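Local coordinates for protein polysaccharide deacetylase (Streptococcus pyogenes, PDB 6DQ3) that probably removes N-acetyl groups from the cell wall linkage unit of streptococcal rhamnopolysaccharides, as a zinc-dependent deacetylase of carbohydrate esterase family 4, at residues His18-Ser21 against Pro22-Ala26; Lys121-Gln125 against Val126-Phe130; Gln183-Arg187 against Leu188-Leu192; Ser220-Asn223 against Leu224-Met228. All coordinates share one frame; numbering follows the deposited sequence.

Interaction 1 (His18-Ser21 against Pro22-Ala26). With ZN (zinc ion), chain F.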
loop_
_atom_site.group_PDB
_atom_site.type_symbol
_atom_site.label_atom_id
_atom_site.label_comp_id
_atom_site.label_asym_id
_atom_site.label_seq_id
_atom_site.Cartn_x
_atom_site.Cartn_y
_atom_site.Cartn_z
ATOM N N HIS A 18 -9.904 9.996 -7.537
ATOM C CA HIS A 18 -11.277 10.480 -7.617
ATOM C C HIS A 18 -11.334 11.625 -8.611
ATOM O O HIS A 18 -10.308 12.163 -9.035
ATOM C CB HIS A 18 -11.821 10.901 -6.238
ATOM C CG HIS A 18 -11.001 11.935 -5.527
ATOM N ND1 HIS A 18 -10.059 11.611 -4.574
ATOM C CD2 HIS A 18 -11.021 13.289 -5.588
ATOM C CE1 HIS A 18 -9.514 12.717 -4.101
ATOM N NE2 HIS A 18 -10.080 13.750 -4.700
ATOM N N VAL A 19 -12.562 11.969 -9.008
ATOM C CA VAL A 19 -12.771 13.134 -9.849
ATOM C C VAL A 19 -12.433 14.385 -9.049
ATOM O O VAL A 19 -12.839 14.527 -7.889
ATOM C CB VAL A 19 -14.218 13.175 -10.362
ATOM C CG1 VAL A 19 -14.457 14.493 -11.079
ATOM C CG2 VAL A 19 -14.498 12.001 -11.275
ATOM N N MET A 20 -11.693 15.300 -9.667
ATOM C CA MET A 20 -11.204 16.469 -8.951
ATOM C C MET A 20 -12.328 17.467 -8.679
ATOM O O MET A 20 -13.283 17.597 -9.449
ATOM C CB MET A 20 -10.092 17.156 -9.746
ATOM C CG MET A 20 -8.730 16.501 -9.640
ATOM S SD MET A 20 -7.464 17.482 -10.485
ATOM C CE MET A 20 -7.660 16.919 -12.176
ATOM N N SER A 21 -12.196 18.176 -7.561
ATOM C CA SER A 21 -13.068 19.297 -7.254
ATOM C C SER A 21 -12.638 20.518 -8.054
ATOM O O SER A 21 -11.497 20.591 -8.523
ATOM C CB SER A 21 -13.013 19.626 -5.768
ATOM O OG SER A 21 -11.717 20.075 -5.415
ATOM N N PRO A 22 -13.524 21.510 -8.198
ATOM C CA PRO A 22 -13.150 22.718 -8.956
ATOM C C PRO A 22 -11.852 23.351 -8.485
ATOM O O PRO A 22 -11.057 23.819 -9.313
ATOM C CB PRO A 22 -14.348 23.656 -8.739
ATOM C CG PRO A 22 -15.500 22.744 -8.432
ATOM C CD PRO A 22 -14.909 21.567 -7.691
ATOM N N GLU A 23 -11.611 23.374 -7.170
ATOM C CA GLU A 23 -10.393 23.987 -6.649
ATOM C C GLU A 23 -9.167 23.115 -6.900
ATOM O O GLU A 23 -8.061 23.641 -7.048
ATOM C CB GLU A 23 -10.545 24.275 -5.154
ATOM C CG GLU A 23 -11.526 25.400 -4.835
ATOM C CD GLU A 23 -11.584 25.720 -3.351
ATOM O OE1 GLU A 23 -11.417 24.789 -2.534
ATOM O OE2 GLU A 23 -11.787 26.901 -3.000
ATOM N N GLU A 24 -9.336 21.792 -6.954
ATOM C CA GLU A 24 -8.191 20.922 -7.206
ATOM C C GLU A 24 -7.676 21.071 -8.632
ATOM O O GLU A 24 -6.495 20.815 -8.889
ATOM C CB GLU A 24 -8.563 19.468 -6.918
ATOM C CG GLU A 24 -8.666 19.143 -5.434
ATOM C CD GLU A 24 -9.277 17.781 -5.165
ATOM O OE1 GLU A 24 -9.985 17.251 -6.052
ATOM O OE2 GLU A 24 -9.043 17.240 -4.069
ATOM N N THR A 25 -8.536 21.486 -9.570
ATOM C CA THR A 25 -8.092 21.662 -10.948
ATOM C C THR A 25 -7.221 22.901 -11.120
ATOM O O THR A 25 -6.513 23.013 -12.130
ATOM C CB THR A 25 -9.291 21.760 -11.898
ATOM O OG1 THR A 25 -9.979 22.999 -11.677
ATOM C CG2 THR A 25 -10.256 20.602 -11.678
ATOM N N ALA A 26 -7.251 23.830 -10.161
ATOM C CA ALA A 26 -6.517 25.082 -10.298
ATOM C C ALA A 26 -5.026 24.927 -10.030
ATOM O O ALA A 26 -4.247 25.798 -10.433
ATOM C CB ALA A 26 -7.081 26.139 -9.345
HETATM ZN ZN ZN F . -10.049 15.628 -3.696
#

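Interaction 2 (Lys121-Gln125 against Val126-Phe130)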
loop_
_atom_site.group_PDB
_atom_site.type_symbol
_atom_site.label_atom_id
_atom_site.label_comp_id
_atom_site.label_asym_id
_atom_site.label_seq_id
_atom_site.Cartn_x
_atom_site.Cartn_y
_atom_site.Cartn_z
ATOM N N LYS A 121 -14.090 -4.882 6.403
ATOM C CA LYS A 121 -14.553 -6.262 6.476
ATOM C C LYS A 121 -15.206 -6.692 5.167
ATOM O O LYS A 121 -15.030 -7.833 4.721
ATOM C CB LYS A 121 -15.520 -6.427 7.648
ATOM C CG LYS A 121 -14.880 -6.184 9.014
ATOM C CD LYS A 121 -15.920 -6.220 10.131
ATOM C CE LYS A 121 -15.269 -6.081 11.503
ATOM N NZ LYS A 121 -16.273 -6.195 12.599
ATOM N N GLU A 122 -15.957 -5.788 4.531
ATOM C CA GLU A 122 -16.547 -6.093 3.232
ATOM C C GLU A 122 -15.461 -6.332 2.192
ATOM O O GLU A 122 -15.502 -7.317 1.445
ATOM C CB GLU A 122 -17.468 -4.953 2.787
ATOM C CG GLU A 122 -18.025 -5.122 1.377
ATOM C CD GLU A 122 -18.756 -3.888 0.848
ATOM O OE1 GLU A 122 -19.094 -2.986 1.644
ATOM O OE2 GLU A 122 -18.988 -3.828 -0.378
ATOM N N MET A 123 -14.470 -5.439 2.139
ATOM C CA MET A 123 -13.478 -5.480 1.072
ATOM C C MET A 123 -12.531 -6.667 1.212
ATOM O O MET A 123 -12.021 -7.169 0.205
ATOM C CB MET A 123 -12.691 -4.169 1.048
ATOM C CG MET A 123 -13.484 -2.982 0.506
ATOM S SD MET A 123 -12.500 -1.480 0.290
ATOM C CE MET A 123 -12.373 -0.892 1.972
ATOM N N LYS A 124 -12.283 -7.128 2.443
ATOM C CA LYS A 124 -11.406 -8.280 2.634
ATOM C C LYS A 124 -11.968 -9.532 1.978
ATOM O O LYS A 124 -11.207 -10.437 1.615
ATOM C CB LYS A 124 -11.184 -8.540 4.125
ATOM C CG LYS A 124 -10.245 -7.564 4.808
ATOM C CD LYS A 124 -10.049 -7.916 6.282
ATOM C CE LYS A 124 -9.362 -9.267 6.463
ATOM N NZ LYS A 124 -9.028 -9.549 7.889
ATOM N N GLN A 125 -13.289 -9.618 1.828
ATOM C CA GLN A 125 -13.891 -10.794 1.214
ATOM C C GLN A 125 -13.799 -10.773 -0.304
ATOM O O GLN A 125 -14.150 -11.772 -0.941
ATOM C CB GLN A 125 -15.350 -10.915 1.652
ATOM C CG GLN A 125 -15.504 -11.170 3.142
ATOM C CD GLN A 125 -16.950 -11.201 3.582
ATOM O OE1 GLN A 125 -17.816 -10.605 2.944
ATOM N NE2 GLN A 125 -17.219 -11.898 4.679
ATOM N N VAL A 126 -13.322 -9.679 -0.895
ATOM C CA VAL A 126 -13.200 -9.595 -2.345
ATOM C C VAL A 126 -11.824 -9.051 -2.711
ATOM O O VAL A 126 -11.699 -8.172 -3.570
ATOM C CB VAL A 126 -14.321 -8.727 -2.951
ATOM C CG1 VAL A 126 -14.403 -8.925 -4.462
ATOM C CG2 VAL A 126 -15.659 -9.052 -2.291
ATOM N N GLY A 127 -10.785 -9.548 -2.037
ATOM C CA GLY A 127 -9.423 -9.408 -2.508
ATOM C C GLY A 127 -8.578 -8.345 -1.836
ATOM O O GLY A 127 -7.368 -8.296 -2.095
ATOM N N MET A 128 -9.155 -7.495 -0.997
ATOM C CA MET A 128 -8.405 -6.381 -0.436
ATOM C C MET A 128 -7.752 -6.760 0.892
ATOM O O MET A 128 -8.285 -7.557 1.668
ATOM C CB MET A 128 -9.309 -5.165 -0.236
ATOM C CG MET A 128 -10.061 -4.731 -1.481
ATOM S SD MET A 128 -8.981 -4.459 -2.901
ATOM C CE MET A 128 -9.661 -5.627 -4.078
ATOM N N SER A 129 -6.589 -6.165 1.150
ATOM C CA SER A 129 -5.847 -6.362 2.386
ATOM C C SER A 129 -5.609 -5.015 3.054
ATOM O O SER A 129 -5.429 -3.992 2.387
ATOM C CB SER A 129 -4.510 -7.068 2.117
ATOM O OG SER A 129 -3.801 -7.322 3.315
ATOM N N PHE A 130 -5.608 -5.013 4.381
ATOM C CA PHE A 130 -5.483 -3.778 5.144
ATOM C C PHE A 130 -4.352 -3.905 6.153
ATOM O O PHE A 130 -4.432 -4.689 7.105
ATOM C CB PHE A 130 -6.819 -3.440 5.785
ATOM C CG PHE A 130 -7.890 -3.248 4.762
ATOM C CD1 PHE A 130 -8.016 -2.036 4.113
ATOM C CD2 PHE A 130 -8.708 -4.298 4.386
ATOM C CE1 PHE A 130 -8.967 -1.856 3.139
ATOM C CE2 PHE A 130 -9.667 -4.124 3.410
ATOM C CZ PHE A 130 -9.793 -2.902 2.783
HETATM O O HOH W 1 -10.348 -12.100 -0.696
#

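Interaction 3 (Gln183-Arg187 against Leu188-Leu192)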
loop_
_atom_site.group_PDB
_atom_site.type_symbol
_atom_site.label_atom_id
_atom_site.label_comp_id
_atom_site.label_asym_id
_atom_site.label_seq_id
_atom_site.Cartn_x
_atom_site.Cartn_y
_atom_site.Cartn_z
ATOM N N GLN A 183 14.408 -1.468 13.484
ATOM C CA GLN A 183 14.634 -2.420 14.563
ATOM C C GLN A 183 13.336 -2.697 15.311
ATOM O O GLN A 183 13.020 -3.851 15.620
ATOM C CB GLN A 183 15.717 -1.894 15.513
ATOM C CG GLN A 183 17.098 -1.720 14.864
ATOM C CD GLN A 183 18.015 -0.773 15.631
ATOM O OE1 GLN A 183 17.648 -0.240 16.675
ATOM N NE2 GLN A 183 19.215 -0.563 15.106
ATOM N N ILE A 184 12.552 -1.652 15.581
ATOM C CA ILE A 184 11.302 -1.826 16.313
ATOM C C ILE A 184 10.297 -2.611 15.474
ATOM O O ILE A 184 9.654 -3.546 15.966
ATOM C CB ILE A 184 10.735 -0.456 16.732
ATOM C CG1 ILE A 184 11.621 0.182 17.806
ATOM C CG2 ILE A 184 9.306 -0.606 17.229
ATOM C CD1 ILE A 184 11.270 1.626 18.128
ATOM N N ALA A 185 10.140 -2.238 14.203
ATOM C CA ALA A 185 9.204 -2.950 13.340
ATOM C C ALA A 185 9.498 -4.444 13.337
ATOM O O ALA A 185 8.579 -5.267 13.387
ATOM C CB ALA A 185 9.260 -2.383 11.922
ATOM N N ALA A 186 10.781 -4.811 13.303
ATOM C CA ALA A 186 11.147 -6.224 13.328
ATOM C C ALA A 186 10.727 -6.880 14.637
ATOM O O ALA A 186 10.183 -7.992 14.638
ATOM C CB ALA A 186 12.654 -6.373 13.113
ATOM N N ARG A 187 10.963 -6.202 15.767
ATOM C CA ARG A 187 10.633 -6.779 17.066
ATOM C C ARG A 187 9.129 -6.911 17.258
ATOM O O ARG A 187 8.676 -7.762 18.034
ATOM C CB ARG A 187 11.223 -5.927 18.191
ATOM C CG ARG A 187 12.716 -6.098 18.394
ATOM C CD ARG A 187 13.165 -5.558 19.750
ATOM N NE ARG A 187 12.904 -4.129 19.898
ATOM C CZ ARG A 187 13.782 -3.173 19.607
ATOM N NH1 ARG A 187 14.986 -3.487 19.150
ATOM N NH2 ARG A 187 13.452 -1.900 19.775
ATOM N N LEU A 188 8.347 -6.074 16.583
ATOM C CA LEU A 188 6.895 -6.150 16.626
ATOM C C LEU A 188 6.332 -7.161 15.635
ATOM O O LEU A 188 5.115 -7.204 15.446
ATOM C CB LEU A 188 6.296 -4.771 16.351
ATOM C CG LEU A 188 6.612 -3.678 17.370
ATOM C CD1 LEU A 188 6.046 -2.347 16.925
ATOM C CD2 LEU A 188 6.064 -4.076 18.734
ATOM N N ASN A 189 7.192 -7.951 14.994
ATOM C CA ASN A 189 6.800 -9.051 14.119
ATOM C C ASN A 189 6.192 -8.582 12.803
ATOM O O ASN A 189 5.428 -9.324 12.176
ATOM C CB ASN A 189 5.843 -10.005 14.846
ATOM C CG ASN A 189 6.528 -10.770 15.986
ATOM O OD1 ASN A 189 6.023 -10.825 17.110
ATOM N ND2 ASN A 189 7.685 -11.356 15.693
ATOM N N TYR A 190 6.511 -7.367 12.363
ATOM C CA TYR A 190 6.268 -7.000 10.978
ATOM C C TYR A 190 7.203 -7.778 10.062
ATOM O O TYR A 190 8.375 -7.981 10.379
ATOM C CB TYR A 190 6.481 -5.507 10.772
ATOM C CG TYR A 190 5.359 -4.657 11.293
ATOM C CD1 TYR A 190 4.179 -4.524 10.575
ATOM C CD2 TYR A 190 5.476 -3.982 12.494
ATOM C CE1 TYR A 190 3.148 -3.742 11.044
ATOM C CE2 TYR A 190 4.459 -3.206 12.972
ATOM C CZ TYR A 190 3.291 -3.085 12.241
ATOM O OH TYR A 190 2.265 -2.306 12.712
ATOM N N LYS A 191 6.684 -8.202 8.915
ATOM C CA LYS A 191 7.468 -8.954 7.943
ATOM C C LYS A 191 7.887 -8.115 6.748
ATOM O O LYS A 191 8.925 -8.398 6.134
ATOM C CB LYS A 191 6.666 -10.161 7.444
ATOM C CG LYS A 191 6.242 -11.130 8.543
ATOM C CD LYS A 191 7.455 -11.713 9.256
ATOM C CE LYS A 191 7.062 -12.649 10.395
ATOM N NZ LYS A 191 8.265 -13.209 11.081
ATOM N N LEU A 192 7.097 -7.091 6.420
ATOM C CA LEU A 192 7.335 -6.226 5.278
ATOM C C LEU A 192 7.175 -4.771 5.688
ATOM O O LEU A 192 6.344 -4.434 6.536
ATOM C CB LEU A 192 6.354 -6.512 4.132
ATOM C CG LEU A 192 6.408 -7.892 3.485
ATOM C CD1 LEU A 192 5.235 -8.046 2.514
ATOM C CD2 LEU A 192 7.729 -8.120 2.781
#

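Interaction 4 (Ser220-Asn223 against Leu224-Met228)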
loop_
_atom_site.group_PDB
_atom_site.type_symbol
_atom_site.label_atom_id
_atom_site.label_comp_id
_atom_site.label_asym_id
_atom_site.label_seq_id
_atom_site.Cartn_x
_atom_site.Cartn_y
_atom_site.Cartn_z
ATOM N N SER A 220 0.734 7.498 -18.362
ATOM C CA SER A 220 -0.031 6.700 -19.307
ATOM C C SER A 220 0.139 5.213 -18.993
ATOM O O SER A 220 1.189 4.788 -18.499
ATOM C CB SER A 220 0.424 6.982 -20.738
ATOM O OG SER A 220 1.642 6.307 -21.021
ATOM N N PRO A 221 -0.880 4.394 -19.271
ATOM C CA PRO A 221 -0.725 2.945 -19.041
ATOM C C PRO A 221 0.499 2.361 -19.728
ATOM O O PRO A 221 1.217 1.554 -19.127
ATOM C CB PRO A 221 -2.034 2.361 -19.595
ATOM C CG PRO A 221 -3.028 3.472 -19.435
ATOM C CD PRO A 221 -2.250 4.748 -19.690
ATOM N N GLU A 222 0.758 2.752 -20.978
ATOM C CA GLU A 222 1.949 2.267 -21.670
ATOM C C GLU A 222 3.214 2.596 -20.886
ATOM O O GLU A 222 4.100 1.745 -20.731
ATOM C CB GLU A 222 2.004 2.875 -23.071
ATOM C CG GLU A 222 3.113 2.344 -23.961
ATOM C CD GLU A 222 3.060 2.921 -25.368
ATOM O OE1 GLU A 222 1.946 3.075 -25.915
ATOM O OE2 GLU A 222 4.136 3.226 -25.925
ATOM N N ASN A 223 3.315 3.821 -20.365
ATOM C CA ASN A 223 4.544 4.218 -19.687
ATOM C C ASN A 223 4.650 3.571 -18.310
ATOM O O ASN A 223 5.747 3.198 -17.877
ATOM C CB ASN A 223 4.616 5.740 -19.593
ATOM C CG ASN A 223 5.016 6.380 -20.907
ATOM O OD1 ASN A 223 5.866 5.860 -21.632
ATOM N ND2 ASN A 223 4.400 7.510 -21.225
ATOM N N LEU A 224 3.525 3.412 -17.613
ATOM C CA LEU A 224 3.554 2.723 -16.327
ATOM C C LEU A 224 4.097 1.306 -16.478
ATOM O O LEU A 224 4.980 0.884 -15.722
ATOM C CB LEU A 224 2.158 2.696 -15.713
ATOM C CG LEU A 224 2.014 1.909 -14.409
ATOM C CD1 LEU A 224 3.021 2.340 -13.365
ATOM C CD2 LEU A 224 0.582 2.052 -13.893
ATOM N N LEU A 225 3.580 0.559 -17.454
ATOM C CA LEU A 225 4.001 -0.826 -17.645
ATOM C C LEU A 225 5.487 -0.918 -17.976
ATOM O O LEU A 225 6.180 -1.824 -17.498
ATOM C CB LEU A 225 3.159 -1.463 -18.747
ATOM C CG LEU A 225 1.832 -2.124 -18.372
ATOM C CD1 LEU A 225 2.125 -3.443 -17.653
ATOM C CD2 LEU A 225 0.949 -1.243 -17.518
ATOM N N GLN A 226 5.997 -0.001 -18.802
ATOM C CA GLN A 226 7.427 0.024 -19.074
ATOM C C GLN A 226 8.223 0.281 -17.802
ATOM O O GLN A 226 9.309 -0.280 -17.624
ATOM C CB GLN A 226 7.742 1.085 -20.129
ATOM C CG GLN A 226 7.216 0.736 -21.519
ATOM C CD GLN A 226 7.550 1.790 -22.559
ATOM O OE1 GLN A 226 8.572 2.474 -22.464
ATOM N NE2 GLN A 226 6.684 1.931 -23.556
ATOM N N THR A 227 7.692 1.111 -16.901
ATOM C CA THR A 227 8.388 1.412 -15.657
ATOM C C THR A 227 8.414 0.210 -14.725
ATOM O O THR A 227 9.349 0.060 -13.933
ATOM C CB THR A 227 7.718 2.597 -14.958
ATOM O OG1 THR A 227 7.875 3.778 -15.754
ATOM C CG2 THR A 227 8.319 2.826 -13.581
ATOM N N MET A 228 7.402 -0.650 -14.805
ATOM C CA MET A 228 7.305 -1.814 -13.937
ATOM C C MET A 228 8.175 -2.974 -14.398
ATOM O O MET A 228 8.365 -3.922 -13.631
ATOM C CB MET A 228 5.847 -2.281 -13.856
ATOM C CG MET A 228 4.898 -1.269 -13.246
ATOM S SD MET A 228 3.163 -1.617 -13.613
ATOM C CE MET A 228 2.923 -3.212 -12.840
#

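Interaction 1 (His18-Ser21 against Pro22-Ala26)
H18 and E24 meet at a zinc ion through two quite different torsions: the histidine CG sits between its own backbone N and carbonyl carbon (chi1 56°), while E24 sends CG beside its backbone N (chi1 -74°) and runs extended to its carboxylate. The two side chains cross at about a right angle. H18 NE2 binds the zinc at 2.1 Å and E24 OE2 binds it at 1.9 Å, with OE2 lying at the edge of the imidazole; one more atom from elsewhere completes the ligands found. At the far side of the ring, H18 ND1 is hydrogen-bonded to D82, which helps to fix the ring's rotation. The second carboxylate oxygen has another task. E24 OE1 accepts from S21 N at 2.8 Å, nearly straight at 166°, on its anti side and somewhat out of the carboxylate plane. In return, E24 N makes a weak bond to S21 OG at 3.3 Å, and T25 N donates to S21 O at 3.3 Å, so the chain closes into a turn here. T25 OG1 donates to P22 O at 2.7 Å. This surface zinc site is distinct from the one formed by D78, H133 and H137. With one oxygen on the metal and the other on a backbone N-H, the carboxylate of E24 is held at both ends, and the zinc ties the turn back to H18.

Interaction 2 (Lys121-Gln125 against Val126-Phe130)
M123 reaches F130 and M128 with almost its whole length, at the place where helix 117-124 gives way to strand 128-132. Its CB comes in at the edge of the F130 ring, 3.6 Å from CZ, and also touches M128 CG at 3.7 Å. CG stays beside the backbone N (chi1 -73°), and the M123 and F130 side chains cross at about a right angle. SD then lies at the ring edge, 5.3 Å from the centroid of F130, a Met-aromatic contact. The chain bends at chi3 (-77°), and this turns CE onto F130 CZ at 3.4 Å, obliquely to the ring. K124 takes another part of the rim: its CG lies in the ring plane, 3.6 Å from F130 CD2, and its NZ goes on to bond L163 O and Q165. The backbone turn beneath is held by one carbonyl. M123 O accepts from V126 N at 3.0 Å and from M128 N at 3.1 Å, the two donors arriving on opposite faces of its plane. G127, with positive phi, completes the turn into the strand, which pairs in parallel with 98-102, so the helix belongs to a beta-alpha-beta crossover. M123 O, accepting from two donors, thus holds the turn between helix and strand, and the apolar, polarisable contacts of sulfur and aromatic edge join M123 to M128 and F130 on the buried side of the junction.

Interaction 3 (Gln183-Arg187 against Leu188-Leu192)
Helix 179-187 stops in a Schellman motif: Y190 N reaches back to A185 O at 3.1 Å and N189 N to A186 O at 3.0 Å, with N189 turning the chain through a positive phi of 71°. Just before that, L188 N still makes an ordinary helical bond to I184 O, 2.9 Å long. The N-H of N189 stands well above the plane of the A186 carbonyl, whereas that of Y190 is only modestly tilted from the plane of the A185 carbonyl. Among the side chains, I184 and L188 lie side by side and point the same way. The I184 branch that touches is CG2, set anti to its backbone N, and it meets L188 CD1 at 3.7 Å; both residues also rest on M152 of helix 145-162. Y190 presents its ring edge to the same carbonyl that its backbone holds, with CD2 3.5 Å from A185 O; the same CD2 is 4.1 Å from A185 CB. Its hydroxyl bonds to M152 O. The carbonyls of I184, A185 and A186 therefore find donors in the chain as it leaves the helix, and the apolar parts of I184, L188 and Y190 are gathered on the side facing helix 145-162.

Interaction 4 (Ser220-Asn223 against Leu224-Met228)
The carboxylate of E222 and the amide of Q226, one helical turn apart, lie side by side with their planes 30° apart. Q226 turns NE2 toward the glutamate: it is 3.6 Å from E222 CG and 3.7 Å from E222 OE2, so it meets the flank of the carboxylate and its stem. E222 leaves with CG anti to the backbone N (chi1 -174°), Q226 with CG beside its own N, and these differing starts let the two chains run together on the exposed side. Beneath them Q226 N bonds to E222 O in the usual helical way. These residues make up helix 221-228, N-capped by S220, whose OG accepts from N223 N at 3.1 Å; S220 O then takes L224 N at 2.9 Å. P221 follows directly, at the first position of the helix, where the missing N-H costs no helical bond. P221 O accepts from L225 N at 3.1 Å, and L225 CD2 comes within 3.2 Å of the same oxygen. P221, L224 and L225 face helix 34-46, touching L36, Q40 and K43 among others. Further along, N223 O is gripped twice by T227, by T227 N at 3.0 Å and by T227 OG1 at 3.1 Å, from opposite faces of the carbonyl plane.

In the fold
Interaction 1 is the surface member, its centre about 24 Å from that of the chain; the other three are partly buried, and interaction 2 is the most central at about 13 Å. Interactions 2 and 3 both finish a helix on the way to a strand of the sheet, one with a doubly used carbonyl and sulfur-aromatic contacts, the other with a Schellman motif and aliphatic ones. Interaction 4 runs the length of a short helix, from its N-cap onward, and packs on helix 34-46, which the loop of interaction 1 leads into. Metal ligation sets interaction 1 apart. None of the four touches another, and interactions 1 and 3 lie on opposite sides of the chain's centre.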